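Local coordinates for protein nicotinamide-nucleotide adenylyltransferase NadR family / Ribosylnicotinamide kinase (Lactococcus lactis subsp. cremoris, PDB 6GYE) that binds nicotinamide riboside, probably phosphorylates it with its kinase domain and probably adenylylates the resulting nucleotide on the way to NAD+, at residues K181-M186 / M294-V299; S209-R214 / L258-I263; V264-A269 / Q280-F285. One frame throughout, in Å; residues are numbered along the deposited sequence.

Contact 1 (K181-M186 / M294-V299); sequences KVVTVM and MDLILV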
loop_
_atom_site.group_PDB
_atom_site.type_symbol
_atom_site.label_atom_id
_atom_site.label_comp_id
_atom_site.label_asym_id
_atom_site.label_seq_id
_atom_site.Cartn_x
_atom_site.Cartn_y
_atom_site.Cartn_z
ATOM N N LYS A 181 1.778 -2.203 7.540
ATOM C CA LYS A 181 2.665 -1.581 8.514
ATOM C C LYS A 181 4.121 -1.879 8.159
ATOM O O LYS A 181 4.454 -2.989 7.730
ATOM C CB LYS A 181 2.335 -2.099 9.911
ATOM C CG LYS A 181 1.011 -1.550 10.507
ATOM C CD LYS A 181 1.199 -0.179 11.065
ATOM C CE LYS A 181 -0.061 0.349 11.772
ATOM N NZ LYS A 181 -1.180 0.413 10.799
ATOM N N VAL A 182 4.999 -0.905 8.370
ATOM C CA VAL A 182 6.394 -1.021 7.943
ATOM C C VAL A 182 7.297 -0.595 9.100
ATOM O O VAL A 182 7.177 0.527 9.607
ATOM C CB VAL A 182 6.674 -0.178 6.682
ATOM C CG1 VAL A 182 8.153 -0.252 6.265
ATOM C CG2 VAL A 182 5.769 -0.612 5.518
ATOM N N VAL A 183 8.192 -1.491 9.512
ATOM C CA VAL A 183 9.206 -1.238 10.535
ATOM C C VAL A 183 10.569 -1.283 9.863
ATOM O O VAL A 183 10.924 -2.299 9.255
ATOM C CB VAL A 183 9.150 -2.295 11.651
ATOM C CG1 VAL A 183 10.206 -2.012 12.715
ATOM C CG2 VAL A 183 7.774 -2.389 12.235
ATOM N N THR A 184 11.349 -0.215 10.006
ATOM C CA THR A 184 12.670 -0.134 9.393
ATOM C C THR A 184 13.732 -0.047 10.479
ATOM O O THR A 184 13.603 0.749 11.412
ATOM C CB THR A 184 12.774 1.080 8.461
ATOM O OG1 THR A 184 11.762 1.002 7.452
ATOM C CG2 THR A 184 14.145 1.112 7.789
ATOM N N VAL A 185 14.776 -0.853 10.356
ATOM C CA VAL A 185 15.878 -0.848 11.315
ATOM C C VAL A 185 17.061 -0.106 10.706
ATOM O O VAL A 185 17.400 -0.306 9.535
ATOM C CB VAL A 185 16.268 -2.284 11.719
ATOM C CG1 VAL A 185 17.435 -2.253 12.675
ATOM C CG2 VAL A 185 15.072 -3.016 12.328
ATOM N N MET A 186 17.690 0.750 11.495
ATOM C CA MET A 186 18.791 1.597 11.048
ATOM C C MET A 186 19.934 1.547 12.058
ATOM O O MET A 186 19.704 1.480 13.271
ATOM C CB MET A 186 18.324 3.060 10.857
ATOM C CG MET A 186 17.168 3.251 9.862
ATOM S SD MET A 186 16.815 5.014 9.585
ATOM C CE MET A 186 15.396 4.910 8.480
ATOM N N MET A 294 7.148 4.631 6.388
ATOM C CA MET A 294 7.616 3.972 7.600
ATOM C C MET A 294 6.695 4.299 8.763
ATOM O O MET A 294 6.321 5.460 8.963
ATOM C CB MET A 294 9.053 4.379 7.921
ATOM C CG MET A 294 10.032 3.822 6.895
ATOM S SD MET A 294 11.705 4.414 7.108
ATOM C CE MET A 294 11.541 6.123 6.614
ATOM N N ASP A 295 6.328 3.274 9.526
ATOM C CA ASP A 295 5.513 3.480 10.713
ATOM C C ASP A 295 6.351 3.517 11.972
ATOM O O ASP A 295 6.003 4.224 12.919
ATOM C CB ASP A 295 4.451 2.375 10.843
ATOM C CG ASP A 295 3.496 2.346 9.668
ATOM O OD1 ASP A 295 2.592 3.207 9.599
ATOM O OD2 ASP A 295 3.661 1.477 8.785
ATOM N N LEU A 296 7.468 2.804 11.977
ATOM C CA LEU A 296 8.329 2.709 13.144
ATOM C C LEU A 296 9.754 2.577 12.646
ATOM O O LEU A 296 10.013 1.761 11.760
ATOM C CB LEU A 296 7.960 1.499 14.010
ATOM C CG LEU A 296 8.989 1.195 15.098
ATOM C CD1 LEU A 296 9.037 2.362 16.096
ATOM C CD2 LEU A 296 8.700 -0.134 15.800
ATOM N N ILE A 297 10.660 3.377 13.207
ATOM C CA ILE A 297 12.073 3.369 12.860
ATOM C C ILE A 297 12.866 3.004 14.112
ATOM O O ILE A 297 12.905 3.773 15.082
ATOM C CB ILE A 297 12.517 4.725 12.295
ATOM C CG1 ILE A 297 11.772 5.017 10.986
ATOM C CG2 ILE A 297 14.034 4.757 12.068
ATOM C CD1 ILE A 297 11.828 6.495 10.560
ATOM N N LEU A 298 13.505 1.844 14.091
ATOM C CA LEU A 298 14.324 1.366 15.199
ATOM C C LEU A 298 15.788 1.700 14.928
ATOM O O LEU A 298 16.360 1.224 13.944
ATOM C CB LEU A 298 14.160 -0.146 15.377
ATOM C CG LEU A 298 12.761 -0.572 15.820
ATOM C CD1 LEU A 298 12.599 -2.061 15.762
ATOM C CD2 LEU A 298 12.471 -0.077 17.220
ATOM N N VAL A 299 16.399 2.493 15.805
ATOM C CA VAL A 299 17.784 2.916 15.638
ATOM C C VAL A 299 18.628 2.178 16.664
ATOM O O VAL A 299 18.353 2.256 17.866
ATOM C CB VAL A 299 17.934 4.438 15.800
ATOM C CG1 VAL A 299 19.401 4.831 15.797
ATOM C CG2 VAL A 299 17.176 5.164 14.691
#

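Contact 2 (S209-R214 / L258-I263); sequences SEEYAR and LDTDAI. With NNR (Nicotinamide riboside), chain I; SO4 (sulfate ion), chain F.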
loop_
_atom_site.group_PDB
_atom_site.type_symbol
_atom_site.label_atom_id
_atom_site.label_comp_id
_atom_site.label_asym_id
_atom_site.label_seq_id
_atom_site.Cartn_x
_atom_site.Cartn_y
_atom_site.Cartn_z
ATOM N N SER A 209 13.412 -7.823 4.786
ATOM C CA SER A 209 14.416 -7.668 3.750
ATOM C C SER A 209 15.811 -7.828 4.346
ATOM O O SER A 209 16.006 -7.764 5.562
ATOM C CB SER A 209 14.284 -6.298 3.083
ATOM O OG SER A 209 14.635 -5.295 4.014
ATOM N N GLU A 210 16.792 -7.975 3.462
ATOM C CA GLU A 210 18.198 -8.014 3.841
ATOM C C GLU A 210 18.836 -6.680 3.497
ATOM O O GLU A 210 18.264 -5.855 2.776
ATOM C CB GLU A 210 18.954 -9.140 3.117
ATOM C CG GLU A 210 18.471 -10.569 3.359
ATOM C CD GLU A 210 18.818 -11.120 4.744
ATOM O OE1 GLU A 210 19.433 -10.399 5.561
ATOM O OE2 GLU A 210 18.473 -12.295 5.013
ATOM N N GLU A 211 20.026 -6.455 4.043
ATOM C CA GLU A 211 20.772 -5.240 3.728
ATOM C C GLU A 211 21.391 -5.404 2.340
ATOM O O GLU A 211 22.302 -6.216 2.147
ATOM C CB GLU A 211 21.837 -4.949 4.783
ATOM C CG GLU A 211 22.488 -3.576 4.558
ATOM C CD GLU A 211 23.601 -3.254 5.545
ATOM O OE1 GLU A 211 23.703 -2.081 5.991
ATOM O OE2 GLU A 211 24.389 -4.171 5.849
ATOM N N TYR A 212 20.914 -4.622 1.372
ATOM C CA TYR A 212 21.351 -4.828 -0.004
ATOM C C TYR A 212 22.853 -4.587 -0.143
ATOM O O TYR A 212 23.532 -5.284 -0.910
ATOM C CB TYR A 212 20.546 -3.915 -0.946
ATOM C CG TYR A 212 20.972 -4.003 -2.404
ATOM C CD1 TYR A 212 20.547 -5.056 -3.204
ATOM C CD2 TYR A 212 21.838 -3.059 -2.970
ATOM C CE1 TYR A 212 20.944 -5.166 -4.530
ATOM C CE2 TYR A 212 22.241 -3.160 -4.311
ATOM C CZ TYR A 212 21.790 -4.224 -5.083
ATOM O OH TYR A 212 22.172 -4.366 -6.405
ATOM N N ALA A 213 23.390 -3.619 0.609
ATOM C CA ALA A 213 24.809 -3.284 0.507
ATOM C C ALA A 213 25.694 -4.503 0.723
ATOM O O ALA A 213 26.703 -4.678 0.032
ATOM C CB ALA A 213 25.170 -2.171 1.500
ATOM N N ARG A 214 25.331 -5.360 1.673
ATOM C CA ARG A 214 26.097 -6.579 1.885
ATOM C C ARG A 214 26.031 -7.491 0.666
ATOM O O ARG A 214 27.051 -8.034 0.239
ATOM C CB ARG A 214 25.604 -7.301 3.132
ATOM C CG ARG A 214 26.254 -8.651 3.383
ATOM C CD ARG A 214 25.875 -9.104 4.762
ATOM N NE ARG A 214 25.896 -7.955 5.670
ATOM C CZ ARG A 214 25.324 -7.920 6.870
ATOM N NH1 ARG A 214 24.657 -8.974 7.327
ATOM N NH2 ARG A 214 25.417 -6.820 7.608
ATOM N N LEU A 258 12.224 -4.003 7.539
ATOM C CA LEU A 258 13.184 -3.589 6.526
ATOM C C LEU A 258 14.554 -3.382 7.160
ATOM O O LEU A 258 14.682 -2.642 8.140
ATOM C CB LEU A 258 12.719 -2.303 5.836
ATOM C CG LEU A 258 11.354 -2.373 5.150
ATOM C CD1 LEU A 258 11.092 -1.048 4.429
ATOM C CD2 LEU A 258 11.268 -3.578 4.169
ATOM N N ASP A 259 15.580 -3.996 6.565
ATOM C CA ASP A 259 16.964 -3.857 7.024
ATOM C C ASP A 259 17.601 -2.698 6.258
ATOM O O ASP A 259 18.165 -2.873 5.165
ATOM C CB ASP A 259 17.735 -5.160 6.822
ATOM C CG ASP A 259 19.034 -5.203 7.631
ATOM O OD1 ASP A 259 19.426 -4.142 8.165
ATOM O OD2 ASP A 259 19.643 -6.291 7.760
ATOM N N THR A 260 17.498 -1.498 6.843
ATOM C CA THR A 260 18.010 -0.226 6.313
ATOM C C THR A 260 17.240 0.254 5.083
ATOM O O THR A 260 16.386 -0.455 4.541
ATOM C CB THR A 260 19.525 -0.278 5.990
ATOM O OG1 THR A 260 19.760 -0.951 4.753
ATOM C CG2 THR A 260 20.311 -0.961 7.080
ATOM N N ASP A 261 17.534 1.473 4.649
ATOM C CA ASP A 261 16.757 2.155 3.619
ATOM C C ASP A 261 17.652 3.219 2.972
ATOM O O ASP A 261 18.865 3.243 3.208
ATOM C CB ASP A 261 15.512 2.786 4.241
ATOM C CG ASP A 261 15.850 4.047 4.998
ATOM O OD1 ASP A 261 16.939 4.103 5.624
ATOM O OD2 ASP A 261 15.059 5.000 4.920
ATOM N N ALA A 262 17.044 4.149 2.220
ATOM C CA ALA A 262 17.851 5.148 1.517
ATOM C C ALA A 262 18.461 6.172 2.472
ATOM O O ALA A 262 19.560 6.682 2.208
ATOM C CB ALA A 262 17.020 5.845 0.433
ATOM N N ILE A 263 17.791 6.472 3.591
ATOM C CA ILE A 263 18.378 7.392 4.566
ATOM C C ILE A 263 19.700 6.840 5.087
ATOM O O ILE A 263 20.696 7.562 5.202
ATOM C CB ILE A 263 17.388 7.674 5.713
ATOM C CG1 ILE A 263 16.208 8.478 5.183
ATOM C CG2 ILE A 263 18.079 8.423 6.852
ATOM C CD1 ILE A 263 15.287 8.948 6.224
HETATM O O2R NNR I . 6.791 -0.978 -3.384
HETATM C C2R NNR I . 6.175 0.034 -2.575
HETATM C C3R NNR I . 5.095 0.807 -3.321
HETATM O O3R NNR I . 4.932 0.367 -4.676
HETATM C C4R NNR I . 5.530 2.264 -3.303
HETATM C C5R NNR I . 4.496 3.141 -2.611
HETATM O O5R NNR I . 4.965 4.494 -2.576
HETATM O O4R NNR I . 6.775 2.344 -2.604
HETATM C C1R NNR I . 7.216 1.060 -2.154
HETATM N N1 NNR I . 7.344 1.063 -0.696
HETATM C C2 NNR I . 8.557 1.182 -0.139
HETATM C C6 NNR I . 6.246 0.945 0.064
HETATM C C5 NNR I . 6.339 0.944 1.451
HETATM C C4 NNR I . 7.584 1.067 2.052
HETATM C C3 NNR I . 8.705 1.188 1.243
HETATM C C7 NNR I . 10.067 1.323 1.855
HETATM O O7 NNR I . 11.048 0.994 1.210
HETATM N N7 NNR I . 10.170 1.801 3.095
HETATM S S SO4 F . 24.943 -5.785 11.274
HETATM O O1 SO4 F . 25.431 -6.857 12.149
HETATM O O2 SO4 F . 25.943 -5.418 10.280
HETATM O O3 SO4 F . 23.771 -6.203 10.516
HETATM O O4 SO4 F . 24.653 -4.646 12.132
HETATM O O HOH W 1 18.129 -8.717 7.319
HETATM O O HOH W 2 21.027 -8.348 5.840
#

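Contact 3 (V264-A269 / Q280-F285); sequences VTRVYA and QLEPLF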
loop_
_atom_site.group_PDB
_atom_site.type_symbol
_atom_site.label_atom_id
_atom_site.label_comp_id
_atom_site.label_asym_id
_atom_site.label_seq_id
_atom_site.Cartn_x
_atom_site.Cartn_y
_atom_site.Cartn_z
ATOM N N VAL A 264 19.724 5.551 5.429
ATOM C CA VAL A 264 20.967 4.922 5.868
ATOM C C VAL A 264 22.045 5.072 4.799
ATOM O O VAL A 264 23.175 5.483 5.088
ATOM C CB VAL A 264 20.724 3.447 6.235
ATOM C CG1 VAL A 264 22.051 2.702 6.403
ATOM C CG2 VAL A 264 19.899 3.369 7.503
ATOM N N THR A 265 21.711 4.757 3.543
ATOM C CA THR A 265 22.694 4.935 2.473
ATOM C C THR A 265 23.092 6.395 2.334
ATOM O O THR A 265 24.251 6.693 2.029
ATOM C CB THR A 265 22.144 4.429 1.143
ATOM O OG1 THR A 265 21.745 3.068 1.290
ATOM C CG2 THR A 265 23.227 4.514 0.008
ATOM N N ARG A 266 22.151 7.317 2.579
ATOM C CA ARG A 266 22.459 8.737 2.473
ATOM C C ARG A 266 23.411 9.188 3.569
ATOM O O ARG A 266 24.177 10.137 3.374
ATOM C CB ARG A 266 21.167 9.561 2.504
ATOM C CG ARG A 266 21.352 11.020 2.092
ATOM C CD ARG A 266 20.017 11.783 2.070
ATOM N NE ARG A 266 20.178 13.191 1.686
ATOM C CZ ARG A 266 20.263 14.199 2.547
ATOM N NH1 ARG A 266 20.197 13.964 3.846
ATOM N NH2 ARG A 266 20.401 15.444 2.112
ATOM N N VAL A 267 23.377 8.539 4.725
ATOM C CA VAL A 267 24.343 8.868 5.759
ATOM C C VAL A 267 25.745 8.470 5.315
ATOM O O VAL A 267 26.689 9.266 5.408
ATOM C CB VAL A 267 23.952 8.206 7.089
ATOM C CG1 VAL A 267 25.067 8.387 8.098
ATOM C CG2 VAL A 267 22.629 8.791 7.618
ATOM N N TYR A 268 25.904 7.241 4.800
ATOM C CA TYR A 268 27.221 6.830 4.318
ATOM C C TYR A 268 27.708 7.739 3.200
ATOM O O TYR A 268 28.867 8.178 3.212
ATOM C CB TYR A 268 27.202 5.377 3.853
ATOM C CG TYR A 268 27.149 4.385 4.984
ATOM C CD1 TYR A 268 28.134 4.374 5.970
ATOM C CD2 TYR A 268 26.112 3.457 5.077
ATOM C CE1 TYR A 268 28.084 3.473 7.025
ATOM C CE2 TYR A 268 26.063 2.533 6.121
ATOM C CZ TYR A 268 27.045 2.550 7.093
ATOM O OH TYR A 268 26.996 1.643 8.129
ATOM N N ALA A 269 26.832 8.053 2.240
ATOM C CA ALA A 269 27.229 8.925 1.139
ATOM C C ALA A 269 27.704 10.278 1.651
ATOM O O ALA A 269 28.744 10.785 1.206
ATOM C CB ALA A 269 26.072 9.106 0.153
ATOM N N GLN A 280 25.423 15.215 -6.540
ATOM C CA GLN A 280 24.903 14.637 -7.767
ATOM C C GLN A 280 23.909 13.518 -7.495
ATOM O O GLN A 280 23.072 13.227 -8.354
ATOM C CB GLN A 280 26.039 14.124 -8.635
ATOM C CG GLN A 280 25.633 14.011 -10.067
ATOM C CD GLN A 280 26.650 13.277 -10.877
ATOM O OE1 GLN A 280 27.831 13.656 -10.927
ATOM N NE2 GLN A 280 26.214 12.169 -11.484
ATOM N N LEU A 281 23.996 12.858 -6.335
ATOM C CA LEU A 281 23.029 11.820 -5.983
ATOM C C LEU A 281 21.789 12.360 -5.281
ATOM O O LEU A 281 20.808 11.621 -5.150
ATOM C CB LEU A 281 23.667 10.754 -5.085
ATOM C CG LEU A 281 24.738 9.914 -5.770
ATOM C CD1 LEU A 281 25.400 8.960 -4.790
ATOM C CD2 LEU A 281 24.086 9.166 -6.899
ATOM N N GLU A 282 21.812 13.614 -4.834
ATOM C CA GLU A 282 20.713 14.166 -4.043
ATOM C C GLU A 282 19.345 13.995 -4.690
ATOM O O GLU A 282 18.406 13.603 -3.980
ATOM C CB GLU A 282 21.000 15.645 -3.739
ATOM C CG GLU A 282 21.687 15.905 -2.404
ATOM C CD GLU A 282 20.806 15.572 -1.203
ATOM O OE1 GLU A 282 20.549 14.370 -0.950
ATOM O OE2 GLU A 282 20.363 16.522 -0.514
ATOM N N PRO A 283 19.143 14.273 -5.986
ATOM C CA PRO A 283 17.807 14.038 -6.564
ATOM C C PRO A 283 17.324 12.607 -6.415
ATOM O O PRO A 283 16.162 12.391 -6.054
ATOM C CB PRO A 283 17.991 14.434 -8.034
ATOM C CG PRO A 283 19.110 15.418 -8.011
ATOM C CD PRO A 283 20.050 14.905 -6.965
ATOM N N LEU A 284 18.179 11.618 -6.667
ATOM C CA LEU A 284 17.757 10.231 -6.500
ATOM C C LEU A 284 17.476 9.909 -5.030
ATOM O O LEU A 284 16.546 9.148 -4.724
ATOM C CB LEU A 284 18.808 9.285 -7.080
ATOM C CG LEU A 284 18.552 7.789 -6.877
ATOM C CD1 LEU A 284 17.244 7.331 -7.527
ATOM C CD2 LEU A 284 19.724 6.967 -7.372
ATOM N N PHE A 285 18.260 10.468 -4.103
ATOM C CA PHE A 285 17.949 10.285 -2.685
ATOM C C PHE A 285 16.561 10.821 -2.364
ATOM O O PHE A 285 15.742 10.123 -1.759
ATOM C CB PHE A 285 18.986 10.981 -1.798
ATOM C CG PHE A 285 20.221 10.171 -1.529
ATOM C CD1 PHE A 285 20.136 8.929 -0.923
ATOM C CD2 PHE A 285 21.472 10.669 -1.857
ATOM C CE1 PHE A 285 21.274 8.186 -0.667
ATOM C CE2 PHE A 285 22.609 9.940 -1.601
ATOM C CZ PHE A 285 22.515 8.694 -1.009
#

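Contact 1 (K181-M186 / M294-V299)
Met186 crosses Ile297 at a slant on one face of a parallel pair of strands, 181-186 and 296-299. Met186 CB faces Leu298 O, and CG lies against Ile297 CG2. The sulfur packs closest, with Met186 SD 3.7 Å from Ile297 CG2. The chain is extended beyond CG (chi2 -174°, chi3 -177°). CE stays against Ile297 CG2 and also reaches Met294 tip to tip, with Met186 CE 4.0 Å from Met294 SD. Thr184 OG1 lies 3.4 Å from Met294 CG. This buried hydroxyl has no polar partner in the model.

Four parallel bridges run from Val183-Leu296 to Met186-Val299. Thr184 N donates to Leu296 O and Met186 N to Leu298 O, and Leu298 N returns a bond to Thr184 O. At the start of the pair Val182 O accepts from both Asp295 N and Leu296 N. The Asp295 side chain adds a bond: Asp295 OD2 accepts from Val182 N at 2.8 Å through its anti lone pair. On the other face Val183 CG1 touches Leu296 CD2 and Leu298 CD1, both at 3.9 Å.

Strand 255-259 flanks 181-187 on its far edge. Helix 320-333 packs on Met186 and Val299, and helix 193-203 on Val185 and Leu298.

Contact 2 (S209-R214 / L258-I263)
Ser209 OG takes the backbone N-H of Asp259 at 3.0 Å, in a nearly straight bond (163°). The contact belongs to the P-loop kinase fold: strand 255-259 ends here, next to a loop that binds sulfate through backbone amides, consistent with a Walker A motif. Ser209 OG lies between the backbone N and the carbonyl carbon (chi1 68°), which turns it toward the strand. The same oxygen is hydrogen-bonded to Asn243, a residue of the nicotinamide riboside pocket.

Asp259 CB packs against Ser209 O, and its carboxylate faces the N-terminal side of helix 212-220. Two waters link the polar groups there. Water 2 accepts from Glu211 N at 2.8 Å and lies within hydrogen-bonding distance of Glu210 OE1 and Asp259 OD2. Water 1 also lies between these carboxylates; Glu210 OE1 and Asp259 OD2 are 4.7 Å apart. Outside the segments, Arg198 forms a salt bridge to Glu210 OE2, Lys193 one to Asp259 OD1, and Thr194 OG1 is hydrogen-bonded to Asp259 OD2.

Glu211 sits at the N-cap position of its helix. Its extended chain crosses Thr260, with Glu211 OE1 3.7 Å from Thr260 CG2. Arg214 NH2, one turn on, forms a salt bridge to Glu211 OE2, and the same nitrogen makes weak bonds to the sulfate.

On the pocket side, Leu258 lines the nicotinamide end of the ligand. Its CD1 methyl lies 3.3 Å from N7, the carboxamide nitrogen of nicotinamide riboside.

Contact 3 (V264-A269 / Q280-F285)
A helical hairpin brings Arg266 of helix 262-272 against Phe285 and Glu282 of helix 275-290. The aliphatic part of Arg266 lies over one face of the Phe285 ring. Arg266 CG sits 3.7 Å from the centroid of the Phe285 ring and 4° off the normal, a CH-pi contact. CB is shifted toward the ring atoms CD1 and CE1, with Arg266 CB 3.5 Å from Phe285 CE1. The backbone is close as well, with Arg266 CA 3.4 Å from Phe285 CE1.

The two helix segments run antiparallel, at 172°, and their axes come no nearer than 11.3 Å. Large side chains therefore bridge the space between them. The Arg266 chain is extended from CG to NE and carries the guanidinium past the ring to Glu282. There it forms a side-on, bidentate salt bridge: Arg266 NE binds Glu282 OE1 at 2.9 Å and Arg266 NH2 binds Glu282 OE2 at 2.8 Å. Both oxygens lie in the guanidinium plane, but the nitrogens stand out of the carboxylate plane, since the two planes are turned 34° apart. Glu333 of helix 320-333 forms a second salt bridge, to Arg266 NH1. Farther along the hairpin, Ala269 CB rests 3.8 Å from Phe285 CZ.

Overall arrangement
All three contacts lie in the P-loop kinase part of the chain. Contact 1 joins the two central strands of its four-stranded parallel sheet, and contacts 2 and 3 are nested within the chain loop it closes. Contact 2 closes before contact 3 opens. Contacts 1 and 2 are centred about 12 Å apart and share the sheet, since strands 181-187 and 255-259 are neighbours. Contacts 2 and 3 are about 13 Å apart, centre to centre, and share helix 262-272. The centres of contacts 1 and 3 are about 19 Å apart. The series thus runs from the sheet, past the nicotinamide riboside and sulfate sites, to the hairpin 262-290.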